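Flavodoxin (Methanosarcina acetivorans C2A, PDB 5WID) binds flavin mononucleotide and probably serves as an electron carrier. Local coordinates at residues A[60-65]-A[98-103]; A[6-11]-A[53-58]; A[84-89]-A[113-118]. All coordinates share one frame; numbering follows the deposited sequence.

Interaction 1 (A[60-65]-A[98-103]); sequences YKMLLP and ILIAEK. With FMN (flavin mononucleotide), chain D.
This is an apolar contact on one side of the flavodoxin-like alpha/beta fold, between the connection 60-65, which leaves the flavin and runs into helix 64-76, and the middle of helix 96-106. The two segments share no hydrogen bond, so side-chain shape carries the contact, and Met62 does most of the work. Its CB points at the helix and its CG takes the crowded position between the backbone N and the carbonyl carbon (chi1 79°). The chain then runs out straight before bending at the sulphur, which turns the methyl onto carbons of three residues. There Met62 CE touches Ile100 CG1 at 3.7 Å, Leu99 CB at 3.9 Å and Lys103 CE at 3.8 Å. A flexible, unbranched thioether suits this place, since it can thread between two branched side chains and the aliphatic part of a lysine. Lys103 contributes only its methylenes here; its NZ is held in a salt bridge by Asp71 of helix 64-76. Met70 of the same helix touches Met62, Ile100 and Lys103, which places the methyl among the residues that join the two helices. Toward the surface, Leu99 crosses Lys61 obliquely, its CD1 lying 3.8 Å from Lys61 CD, so that a lysine works as hydrocarbon near its root while its charged tip can lie outward.

At the flavin end, Tyr60 has a positive phi (71°), and its backbone N-H is directed to the isoalloxazine carbonyl, with Tyr60 N to FMN O4 3.0 Å. This bond is rather bent, at 141°. The same oxygen also lies over one face of the phenol ring, displaced toward the rim, with FMN O4 3.5 Å from Tyr60 CD1.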
loop_
_atom_site.group_PDB
_atom_site.type_symbol
_atom_site.label_atom_id
_atom_site.label_comp_id
_atom_site.label_asym_id
_atom_site.label_seq_id
_atom_site.Cartn_x
_atom_site.Cartn_y
_atom_site.Cartn_z
ATOM N N TYR A 60 14.089 -2.461 11.589
ATOM C CA TYR A 60 14.302 -3.390 10.476
ATOM C C TYR A 60 13.053 -4.167 10.085
ATOM O O TYR A 60 13.158 -5.140 9.329
ATOM C CB TYR A 60 15.464 -4.353 10.778
ATOM C CG TYR A 60 16.559 -3.606 11.494
ATOM C CD1 TYR A 60 17.255 -2.599 10.844
ATOM C CD2 TYR A 60 16.831 -3.840 12.836
ATOM C CE1 TYR A 60 18.216 -1.869 11.495
ATOM C CE2 TYR A 60 17.788 -3.109 13.501
ATOM C CZ TYR A 60 18.480 -2.128 12.820
ATOM O OH TYR A 60 19.441 -1.393 13.457
ATOM N N LYS A 61 11.873 -3.747 10.546
ATOM C CA LYS A 61 10.630 -4.478 10.336
ATOM C C LYS A 61 9.511 -3.488 10.039
ATOM O O LYS A 61 9.633 -2.294 10.310
ATOM C CB LYS A 61 10.246 -5.303 11.581
ATOM C CG LYS A 61 11.174 -6.475 11.904
ATOM C CD LYS A 61 11.367 -7.365 10.680
ATOM C CE LYS A 61 12.303 -8.540 10.962
ATOM N NZ LYS A 61 12.346 -9.488 9.811
ATOM N N MET A 62 8.407 -3.984 9.483
ATOM C CA MET A 62 7.179 -3.202 9.584
ATOM C C MET A 62 6.734 -3.208 11.041
ATOM O O MET A 62 7.079 -4.113 11.812
ATOM C CB MET A 62 6.081 -3.768 8.672
ATOM C CG MET A 62 5.359 -4.996 9.235
ATOM S SD MET A 62 4.322 -5.779 7.971
ATOM C CE MET A 62 5.548 -6.613 6.975
ATOM N N LEU A 63 6.002 -2.176 11.449
ATOM C CA LEU A 63 5.613 -2.144 12.856
ATOM C C LEU A 63 4.636 -3.277 13.162
ATOM O O LEU A 63 3.898 -3.743 12.287
ATOM C CB LEU A 63 5.008 -0.792 13.230
ATOM C CG LEU A 63 6.041 0.319 13.493
ATOM C CD1 LEU A 63 6.532 0.911 12.165
ATOM C CD2 LEU A 63 5.455 1.416 14.372
ATOM N N LEU A 64 4.666 -3.744 14.410
ATOM C CA LEU A 64 3.873 -4.910 14.799
ATOM C C LEU A 64 2.377 -4.794 14.493
ATOM O O LEU A 64 1.795 -5.797 14.039
ATOM C CB LEU A 64 4.107 -5.205 16.289
ATOM C CG LEU A 64 3.379 -6.420 16.872
ATOM C CD1 LEU A 64 3.732 -7.685 16.087
ATOM C CD2 LEU A 64 3.720 -6.592 18.348
ATOM N N PRO A 65 1.697 -3.658 14.707
ATOM C CA PRO A 65 0.279 -3.603 14.318
ATOM C C PRO A 65 0.056 -3.885 12.844
ATOM O O PRO A 65 -0.954 -4.503 12.492
ATOM C CB PRO A 65 -0.136 -2.172 14.688
ATOM C CG PRO A 65 0.787 -1.830 15.846
ATOM C CD PRO A 65 2.106 -2.426 15.412
ATOM N N ILE A 98 9.687 -4.014 1.490
ATOM C CA ILE A 98 10.128 -5.286 0.917
ATOM C C ILE A 98 9.401 -6.437 1.592
ATOM O O ILE A 98 8.920 -7.370 0.936
ATOM C CB ILE A 98 11.652 -5.457 1.075
ATOM C CG1 ILE A 98 12.388 -4.165 0.745
ATOM C CG2 ILE A 98 12.145 -6.639 0.236
ATOM C CD1 ILE A 98 12.192 -3.733 -0.641
ATOM N N LEU A 99 9.346 -6.394 2.928
ATOM C CA LEU A 99 8.685 -7.444 3.696
ATOM C C LEU A 99 7.191 -7.487 3.416
ATOM O O LEU A 99 6.594 -8.568 3.369
ATOM C CB LEU A 99 8.947 -7.222 5.185
ATOM C CG LEU A 99 10.436 -7.349 5.503
ATOM C CD1 LEU A 99 10.713 -6.883 6.937
ATOM C CD2 LEU A 99 10.912 -8.795 5.293
ATOM N N ILE A 100 6.568 -6.322 3.245
ATOM C CA ILE A 100 5.154 -6.276 2.882
ATOM C C ILE A 100 4.935 -6.970 1.545
ATOM O O ILE A 100 4.036 -7.803 1.397
ATOM C CB ILE A 100 4.663 -4.816 2.844
ATOM C CG1 ILE A 100 4.638 -4.244 4.267
ATOM C CG2 ILE A 100 3.292 -4.728 2.143
ATOM C CD1 ILE A 100 4.337 -2.758 4.296
ATOM N N ALA A 101 5.748 -6.619 0.545
ATOM C CA ALA A 101 5.625 -7.244 -0.770
ATOM C C ALA A 101 5.784 -8.755 -0.687
ATOM O O ALA A 101 5.031 -9.502 -1.323
ATOM C CB ALA A 101 6.663 -6.658 -1.725
ATOM N N GLU A 102 6.776 -9.228 0.078
ATOM C CA GLU A 102 6.988 -10.667 0.201
ATOM C C GLU A 102 5.779 -11.351 0.832
ATOM O O GLU A 102 5.351 -12.417 0.374
ATOM C CB GLU A 102 8.262 -10.937 1.008
ATOM C CG GLU A 102 9.527 -10.794 0.179
ATOM C CD GLU A 102 10.791 -10.638 1.015
ATOM O OE1 GLU A 102 10.780 -11.023 2.205
ATOM O OE2 GLU A 102 11.800 -10.134 0.470
ATOM N N LYS A 103 5.207 -10.744 1.878
ATOM C CA LYS A 103 3.997 -11.288 2.488
ATOM C C LYS A 103 2.858 -11.364 1.485
ATOM O O LYS A 103 2.148 -12.372 1.421
ATOM C CB LYS A 103 3.567 -10.420 3.665
ATOM C CG LYS A 103 3.967 -10.919 5.018
ATOM C CD LYS A 103 3.223 -10.129 6.092
ATOM C CE LYS A 103 4.032 -10.105 7.367
ATOM N NZ LYS A 103 4.236 -11.479 7.848
HETATM N N1 FMN D . 14.252 3.503 9.469
HETATM C C2 FMN D . 14.865 2.428 8.870
HETATM O O2 FMN D . 15.094 2.454 7.658
HETATM N N3 FMN D . 15.224 1.322 9.623
HETATM C C4 FMN D . 14.964 1.267 10.968
HETATM O O4 FMN D . 15.293 0.251 11.598
HETATM C C4A FMN D . 14.352 2.365 11.579
HETATM N N5 FMN D . 14.090 2.362 12.933
HETATM C C5A FMN D . 13.486 3.454 13.525
HETATM C C6 FMN D . 13.242 3.427 14.897
HETATM C C7 FMN D . 12.634 4.513 15.508
HETATM C C7M FMN D . 12.377 4.459 16.992
HETATM C C8 FMN D . 12.282 5.633 14.759
HETATM C C8M FMN D . 11.629 6.818 15.415
HETATM C C9 FMN D . 12.531 5.666 13.382
HETATM C C9A FMN D . 13.134 4.572 12.771
HETATM N N10 FMN D . 13.385 4.578 11.408
HETATM C C10 FMN D . 13.998 3.486 10.820
HETATM C "C1'" FMN D . 13.040 5.769 10.574
HETATM C "C2'" FMN D . 11.579 5.822 10.129
HETATM O "O2'" FMN D . 11.215 4.720 9.316
HETATM C "C3'" FMN D . 11.423 7.111 9.328
HETATM O "O3'" FMN D . 11.550 8.213 10.210
HETATM C "C4'" FMN D . 10.110 7.209 8.546
HETATM O "O4'" FMN D . 10.183 8.375 7.747
HETATM C "C5'" FMN D . 8.868 7.263 9.438
HETATM O "O5'" FMN D . 7.736 7.253 8.582
HETATM P P FMN D . 6.256 7.392 9.190
HETATM O O1P FMN D . 5.305 6.970 8.098
HETATM O O2P FMN D . 6.141 6.457 10.377
HETATM O O3P FMN D . 6.043 8.825 9.591
#

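Interaction 2 (A[6-11]-A[53-58]); sequences VYLSTS and VGSSTF. With FMN (flavin mononucleotide), chain D; ACT (acetate ion), chain F.
Two parallel strands, 2-8 and 50-58, run side by side here and then part to receive the FMN phosphate. The tight part is the start: Gly54 N donates to Val6 O at 2.9 Å, and Leu8 N to Gly54 O at 2.9 Å, with the second donor lying above the carbonyl plane. Gly54 stands beside Tyr7, whose CG sits in the crowded position (chi1 62°) and whose CB passes 3.8 Å from Gly54 O. The hydroxyl of Tyr7 donates to an acetate, probably from the crystallisation liquor.

Beyond this pair the backbones loosen, and Leu8 O is 3.7 Å from Ser56 N. Ser9, Thr10 and Ser11 begin the phosphate-binding loop after the first strand, as in other flavodoxins. Small hydroxyl residues suit this place because they bring donors close to the phosphate: Thr10 N, Thr10 OG1 and Ser56 OG all grip FMN O2P, while Ser9 and Ser11 hold the other two phosphate oxygens. On the more open side, where Thr10 and Ser11 are exposed, the Thr10 and Phe58 side chains meet tip to tip, Thr10 OG1 lying 3.5 Å from Phe58 CZ. One face of the Phe58 ring lies over the dimethylbenzene end of the flavin, Phe58 CE2 being 3.5 Å from FMN C7. An alanine at Phe58 would remove this ring from the flavin and from Thr10, and would probably leave the dimethylbenzene end less well held.

Tyr7 faces helix 13-27, whereas Val6, Leu8 and Val53 lie on the other face of the sheet against helix 64-76, with helix 96-106 also packed on Val53.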
loop_
_atom_site.group_PDB
_atom_site.type_symbol
_atom_site.label_atom_id
_atom_site.label_comp_id
_atom_site.label_asym_id
_atom_site.label_seq_id
_atom_site.Cartn_x
_atom_site.Cartn_y
_atom_site.Cartn_z
ATOM N N VAL A 6 -3.942 1.194 2.131
ATOM C CA VAL A 6 -3.964 0.997 3.581
ATOM C C VAL A 6 -2.571 1.287 4.115
ATOM O O VAL A 6 -1.588 0.818 3.536
ATOM C CB VAL A 6 -4.364 -0.447 3.944
ATOM C CG1 VAL A 6 -4.404 -0.629 5.482
ATOM C CG2 VAL A 6 -5.679 -0.828 3.291
ATOM N N TYR A 7 -2.477 2.010 5.235
ATOM C CA TYR A 7 -1.147 2.408 5.701
ATOM C C TYR A 7 -1.065 2.436 7.224
ATOM O O TYR A 7 -2.069 2.570 7.934
ATOM C CB TYR A 7 -0.740 3.789 5.139
ATOM C CG TYR A 7 -1.671 4.880 5.591
ATOM C CD1 TYR A 7 -2.845 5.156 4.893
ATOM C CD2 TYR A 7 -1.408 5.603 6.751
ATOM C CE1 TYR A 7 -3.722 6.135 5.333
ATOM C CE2 TYR A 7 -2.284 6.581 7.201
ATOM C CZ TYR A 7 -3.440 6.841 6.486
ATOM O OH TYR A 7 -4.317 7.815 6.919
ATOM N N LEU A 8 0.170 2.303 7.707
ATOM C CA LEU A 8 0.553 2.625 9.076
ATOM C C LEU A 8 1.574 3.746 9.006
ATOM O O LEU A 8 2.535 3.659 8.234
ATOM C CB LEU A 8 1.161 1.417 9.800
ATOM C CG LEU A 8 1.482 1.625 11.288
ATOM C CD1 LEU A 8 1.333 0.311 12.076
ATOM C CD2 LEU A 8 2.902 2.185 11.467
ATOM N N SER A 9 1.405 4.772 9.845
ATOM C CA SER A 9 2.348 5.882 9.844
ATOM C C SER A 9 2.485 6.424 11.255
ATOM O O SER A 9 1.471 6.616 11.929
ATOM C CB SER A 9 1.869 6.984 8.882
ATOM O OG SER A 9 2.839 8.011 8.755
ATOM N N THR A 10 3.726 6.681 11.689
ATOM C CA THR A 10 3.977 7.188 13.040
ATOM C C THR A 10 4.167 8.698 13.098
ATOM O O THR A 10 3.903 9.309 14.141
ATOM C CB THR A 10 5.220 6.517 13.661
ATOM O OG1 THR A 10 6.410 6.928 12.974
ATOM C CG2 THR A 10 5.102 4.983 13.602
ATOM N N SER A 11 4.617 9.320 12.013
ATOM C CA SER A 11 4.840 10.755 11.993
ATOM C C SER A 11 4.256 11.421 10.759
ATOM O O SER A 11 4.440 12.629 10.586
ATOM C CB SER A 11 6.347 11.074 12.083
ATOM O OG SER A 11 7.019 10.930 10.822
ATOM N N VAL A 53 -0.446 -1.563 0.385
ATOM C CA VAL A 53 -0.201 -1.566 1.826
ATOM C C VAL A 53 1.132 -0.881 2.104
ATOM O O VAL A 53 2.141 -1.211 1.471
ATOM C CB VAL A 53 -0.200 -2.994 2.399
ATOM C CG1 VAL A 53 0.143 -2.982 3.891
ATOM C CG2 VAL A 53 -1.578 -3.661 2.184
ATOM N N GLY A 54 1.131 0.051 3.055
ATOM C CA GLY A 54 2.329 0.799 3.385
ATOM C C GLY A 54 2.595 0.854 4.876
ATOM O O GLY A 54 1.679 0.917 5.692
ATOM N N SER A 55 3.883 0.833 5.219
ATOM C CA SER A 55 4.313 1.000 6.599
ATOM C C SER A 55 5.695 1.623 6.614
ATOM O O SER A 55 6.516 1.356 5.732
ATOM C CB SER A 55 4.364 -0.337 7.359
ATOM O OG SER A 55 4.853 -0.154 8.679
ATOM N N SER A 56 5.972 2.398 7.658
ATOM C CA SER A 56 7.350 2.791 7.870
ATOM C C SER A 56 8.139 1.606 8.426
ATOM O O SER A 56 7.583 0.548 8.744
ATOM C CB SER A 56 7.431 4.007 8.800
ATOM O OG SER A 56 6.628 3.807 9.959
ATOM N N THR A 57 9.460 1.773 8.492
ATOM C CA THR A 57 10.366 0.750 8.999
ATOM C C THR A 57 10.821 1.174 10.389
ATOM O O THR A 57 11.386 2.259 10.552
ATOM C CB THR A 57 11.581 0.572 8.081
ATOM O OG1 THR A 57 11.170 0.178 6.762
ATOM C CG2 THR A 57 12.549 -0.473 8.657
ATOM N N PHE A 58 10.553 0.340 11.389
ATOM C CA PHE A 58 11.078 0.531 12.739
ATOM C C PHE A 58 11.868 -0.710 13.110
ATOM O O PHE A 58 11.323 -1.818 13.073
ATOM C CB PHE A 58 9.956 0.747 13.762
ATOM C CG PHE A 58 9.576 2.185 13.970
ATOM C CD1 PHE A 58 9.250 3.005 12.897
ATOM C CD2 PHE A 58 9.520 2.710 15.249
ATOM C CE1 PHE A 58 8.882 4.336 13.107
ATOM C CE2 PHE A 58 9.154 4.030 15.468
ATOM C CZ PHE A 58 8.830 4.845 14.403
HETATM N N1 FMN D . 14.252 3.503 9.469
HETATM C C2 FMN D . 14.865 2.428 8.870
HETATM O O2 FMN D . 15.094 2.454 7.658
HETATM N N3 FMN D . 15.224 1.322 9.623
HETATM C C4 FMN D . 14.964 1.267 10.968
HETATM O O4 FMN D . 15.293 0.251 11.598
HETATM C C4A FMN D . 14.352 2.365 11.579
HETATM N N5 FMN D . 14.090 2.362 12.933
HETATM C C5A FMN D . 13.486 3.454 13.525
HETATM C C6 FMN D . 13.242 3.427 14.897
HETATM C C7 FMN D . 12.634 4.513 15.508
HETATM C C7M FMN D . 12.377 4.459 16.992
HETATM C C8 FMN D . 12.282 5.633 14.759
HETATM C C8M FMN D . 11.629 6.818 15.415
HETATM C C9 FMN D . 12.531 5.666 13.382
HETATM C C9A FMN D . 13.134 4.572 12.771
HETATM N N10 FMN D . 13.385 4.578 11.408
HETATM C C10 FMN D . 13.998 3.486 10.820
HETATM C "C1'" FMN D . 13.040 5.769 10.574
HETATM C "C2'" FMN D . 11.579 5.822 10.129
HETATM O "O2'" FMN D . 11.215 4.720 9.316
HETATM C "C3'" FMN D . 11.423 7.111 9.328
HETATM O "O3'" FMN D . 11.550 8.213 10.210
HETATM C "C4'" FMN D . 10.110 7.209 8.546
HETATM O "O4'" FMN D . 10.183 8.375 7.747
HETATM C "C5'" FMN D . 8.868 7.263 9.438
HETATM O "O5'" FMN D . 7.736 7.253 8.582
HETATM P P FMN D . 6.256 7.392 9.190
HETATM O O1P FMN D . 5.305 6.970 8.098
HETATM O O2P FMN D . 6.141 6.457 10.377
HETATM O O3P FMN D . 6.043 8.825 9.591
HETATM C C ACT F . -5.158 8.476 10.095
HETATM O O ACT F . -5.092 8.221 11.327
HETATM O OXT ACT F . -4.108 8.367 9.403
HETATM C CH3 ACT F . -6.437 8.912 9.476
#

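Interaction 3 (A[84-89]-A[113-118]); sequences GAAFGS and DPVLRI. With FMN (flavin mononucleotide), chain D.
Three backbone hydrogen bonds knit strands 83-90 and 110-119 in parallel register. Leu116 N reaches Ala86 O at 3.0 Å in a nearly straight bond (170°), Gly88 N reaches Leu116 O at 3.0 Å along a more bent path (141°), and Ile118 N reaches Gly88 O at 3.1 Å; all three donors lie in the plane of the carbonyl they approach. Before this ladder begins, a water spans the wider gap, accepting from Ala86 N and donating to Pro114 O, next to the cis peptide that precedes Pro114.

The side chains fit the backbone. At the unusual phi of Gly88 a CB would be jammed against the carbonyl oxygen of the residue before. Phe87 keeps its CB 3.2 Å from Leu116 O, while its ring swings away to helix 13-27. Ser89, with OG anti to the backbone N (chi1 177°), accepts from the ribityl chain, FMN O4' lying 2.7 Å from Ser89 OG, and the same hydroxyl hydrogen-bonds to His120 O, which fixes its rotation.

Farther out, Leu116 and Ile118 face helix 124-143, and small Ala86 and compact Val115 meet on the other face, Ala86 CB to Val115 CG1 4.2 Å, beneath helix 96-106. That helix links the two strands, making the arrangement a classic beta-alpha-beta crossover of the flavodoxin-like fold.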
loop_
_atom_site.group_PDB
_atom_site.type_symbol
_atom_site.label_atom_id
_atom_site.label_comp_id
_atom_site.label_asym_id
_atom_site.label_seq_id
_atom_site.Cartn_x
_atom_site.Cartn_y
_atom_site.Cartn_z
ATOM N N GLY A 84 -1.644 -6.345 -5.881
ATOM C CA GLY A 84 -1.092 -5.749 -4.678
ATOM C C GLY A 84 -0.027 -4.712 -4.978
ATOM O O GLY A 84 0.551 -4.710 -6.070
ATOM N N ALA A 85 0.235 -3.822 -4.019
ATOM C CA ALA A 85 1.337 -2.870 -4.116
ATOM C C ALA A 85 1.854 -2.609 -2.710
ATOM O O ALA A 85 1.099 -2.666 -1.738
ATOM C CB ALA A 85 0.908 -1.557 -4.791
ATOM N N ALA A 86 3.149 -2.311 -2.601
ATOM C CA ALA A 86 3.793 -2.166 -1.303
ATOM C C ALA A 86 4.598 -0.875 -1.280
ATOM O O ALA A 86 5.257 -0.542 -2.272
ATOM C CB ALA A 86 4.711 -3.376 -1.012
ATOM N N PHE A 87 4.562 -0.155 -0.149
ATOM C CA PHE A 87 5.258 1.125 -0.074
ATOM C C PHE A 87 5.575 1.478 1.374
ATOM O O PHE A 87 5.115 0.825 2.314
ATOM C CB PHE A 87 4.446 2.259 -0.731
ATOM C CG PHE A 87 3.150 2.591 -0.013
ATOM C CD1 PHE A 87 2.019 1.823 -0.221
ATOM C CD2 PHE A 87 3.066 3.698 0.829
ATOM C CE1 PHE A 87 0.810 2.114 0.426
ATOM C CE2 PHE A 87 1.873 4.015 1.479
ATOM C CZ PHE A 87 0.740 3.223 1.282
ATOM N N GLY A 88 6.371 2.540 1.544
ATOM C CA GLY A 88 6.607 3.067 2.883
ATOM C C GLY A 88 7.747 4.061 2.970
ATOM O O GLY A 88 8.588 4.127 2.074
ATOM N N SER A 89 7.803 4.826 4.055
ATOM C CA SER A 89 8.902 5.750 4.312
ATOM C C SER A 89 9.876 5.107 5.290
ATOM O O SER A 89 9.492 4.264 6.101
ATOM C CB SER A 89 8.367 7.071 4.875
ATOM O OG SER A 89 9.403 7.982 5.200
ATOM N N ASP A 113 5.280 -3.943 -9.671
ATOM C CA ASP A 113 6.445 -3.081 -9.548
ATOM C C ASP A 113 6.028 -1.643 -9.835
ATOM O O ASP A 113 5.141 -1.401 -10.664
ATOM C CB ASP A 113 7.532 -3.487 -10.543
ATOM C CG ASP A 113 8.069 -4.883 -10.312
ATOM O OD1 ASP A 113 8.460 -5.207 -9.176
ATOM O OD2 ASP A 113 8.128 -5.649 -11.295
ATOM N N PRO A 114 6.647 -0.649 -9.190
ATOM C CA PRO A 114 7.715 -0.800 -8.202
ATOM C C PRO A 114 7.195 -0.930 -6.778
ATOM O O PRO A 114 6.195 -0.292 -6.435
ATOM C CB PRO A 114 8.494 0.507 -8.342
ATOM C CG PRO A 114 7.416 1.509 -8.645
ATOM C CD PRO A 114 6.420 0.770 -9.533
ATOM N N VAL A 115 7.871 -1.745 -5.972
ATOM C CA VAL A 115 7.800 -1.590 -4.522
ATOM C C VAL A 115 8.480 -0.270 -4.187
ATOM O O VAL A 115 9.640 -0.052 -4.554
ATOM C CB VAL A 115 8.476 -2.778 -3.824
ATOM C CG1 VAL A 115 8.601 -2.553 -2.307
ATOM C CG2 VAL A 115 7.726 -4.073 -4.139
ATOM N N LEU A 116 7.759 0.635 -3.523
ATOM C CA LEU A 116 8.164 2.038 -3.449
ATOM C C LEU A 116 8.517 2.426 -2.019
ATOM O O LEU A 116 7.638 2.510 -1.165
ATOM C CB LEU A 116 7.050 2.943 -3.983
ATOM C CG LEU A 116 7.369 4.445 -3.990
ATOM C CD1 LEU A 116 8.641 4.755 -4.788
ATOM C CD2 LEU A 116 6.174 5.227 -4.546
ATOM N N ARG A 117 9.793 2.705 -1.759
ATOM C CA ARG A 117 10.186 3.243 -0.463
ATOM C C ARG A 117 10.858 4.597 -0.663
ATOM O O ARG A 117 11.516 4.842 -1.678
ATOM C CB ARG A 117 11.110 2.277 0.300
ATOM C CG ARG A 117 12.357 1.923 -0.436
ATOM C CD ARG A 117 13.220 0.931 0.349
ATOM N NE ARG A 117 14.433 0.635 -0.402
ATOM C CZ ARG A 117 15.243 -0.379 -0.145
ATOM N NH1 ARG A 117 14.980 -1.211 0.866
ATOM N NH2 ARG A 117 16.317 -0.565 -0.900
ATOM N N ILE A 118 10.665 5.490 0.304
ATOM C CA ILE A 118 11.118 6.875 0.203
ATOM C C ILE A 118 11.755 7.286 1.522
ATOM O O ILE A 118 11.130 7.161 2.578
ATOM C CB ILE A 118 9.954 7.830 -0.126
ATOM C CG1 ILE A 118 9.369 7.512 -1.507
ATOM C CG2 ILE A 118 10.438 9.290 -0.103
ATOM C CD1 ILE A 118 10.262 7.958 -2.634
HETATM N N1 FMN D . 14.252 3.503 9.469
HETATM C C2 FMN D . 14.865 2.428 8.870
HETATM O O2 FMN D . 15.094 2.454 7.658
HETATM N N3 FMN D . 15.224 1.322 9.623
HETATM C C4 FMN D . 14.964 1.267 10.968
HETATM O O4 FMN D . 15.293 0.251 11.598
HETATM C C4A FMN D . 14.352 2.365 11.579
HETATM N N5 FMN D . 14.090 2.362 12.933
HETATM C C5A FMN D . 13.486 3.454 13.525
HETATM C C6 FMN D . 13.242 3.427 14.897
HETATM C C7 FMN D . 12.634 4.513 15.508
HETATM C C7M FMN D . 12.377 4.459 16.992
HETATM C C8 FMN D . 12.282 5.633 14.759
HETATM C C8M FMN D . 11.629 6.818 15.415
HETATM C C9 FMN D . 12.531 5.666 13.382
HETATM C C9A FMN D . 13.134 4.572 12.771
HETATM N N10 FMN D . 13.385 4.578 11.408
HETATM C C10 FMN D . 13.998 3.486 10.820
HETATM C "C1'" FMN D . 13.040 5.769 10.574
HETATM C "C2'" FMN D . 11.579 5.822 10.129
HETATM O "O2'" FMN D . 11.215 4.720 9.316
HETATM C "C3'" FMN D . 11.423 7.111 9.328
HETATM O "O3'" FMN D . 11.550 8.213 10.210
HETATM C "C4'" FMN D . 10.110 7.209 8.546
HETATM O "O4'" FMN D . 10.183 8.375 7.747
HETATM C "C5'" FMN D . 8.868 7.263 9.438
HETATM O "O5'" FMN D . 7.736 7.253 8.582
HETATM P P FMN D . 6.256 7.392 9.190
HETATM O O1P FMN D . 5.305 6.970 8.098
HETATM O O2P FMN D . 6.141 6.457 10.377
HETATM O O3P FMN D . 6.043 8.825 9.591
HETATM O O HOH W 1 4.330 -2.188 -5.242
#

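How the interactions relate
From the N terminus, interaction 2 is the first to close, bringing 53-58 back beside 6-11 after the chain has passed through helix 13-27, strand 31-36 and helix 42-47. It is complete before interaction 1 opens at 60-65. Interactions 1 and 3 cross: 84-89 lies between 60-65 and 98-103, and 113-118 follows both. None of the three loops nests within another. Strand 50-58 lies between strands 2-8 and 83-90, so interactions 2 and 3 share one sheet, joined through Val53 and its backbone neighbours Ala85 and Phe87. Ile100 links interactions 1 and 3, its CG1 meeting Met62 and its CG2 meeting Ala86, and all three contacts reach the flavin.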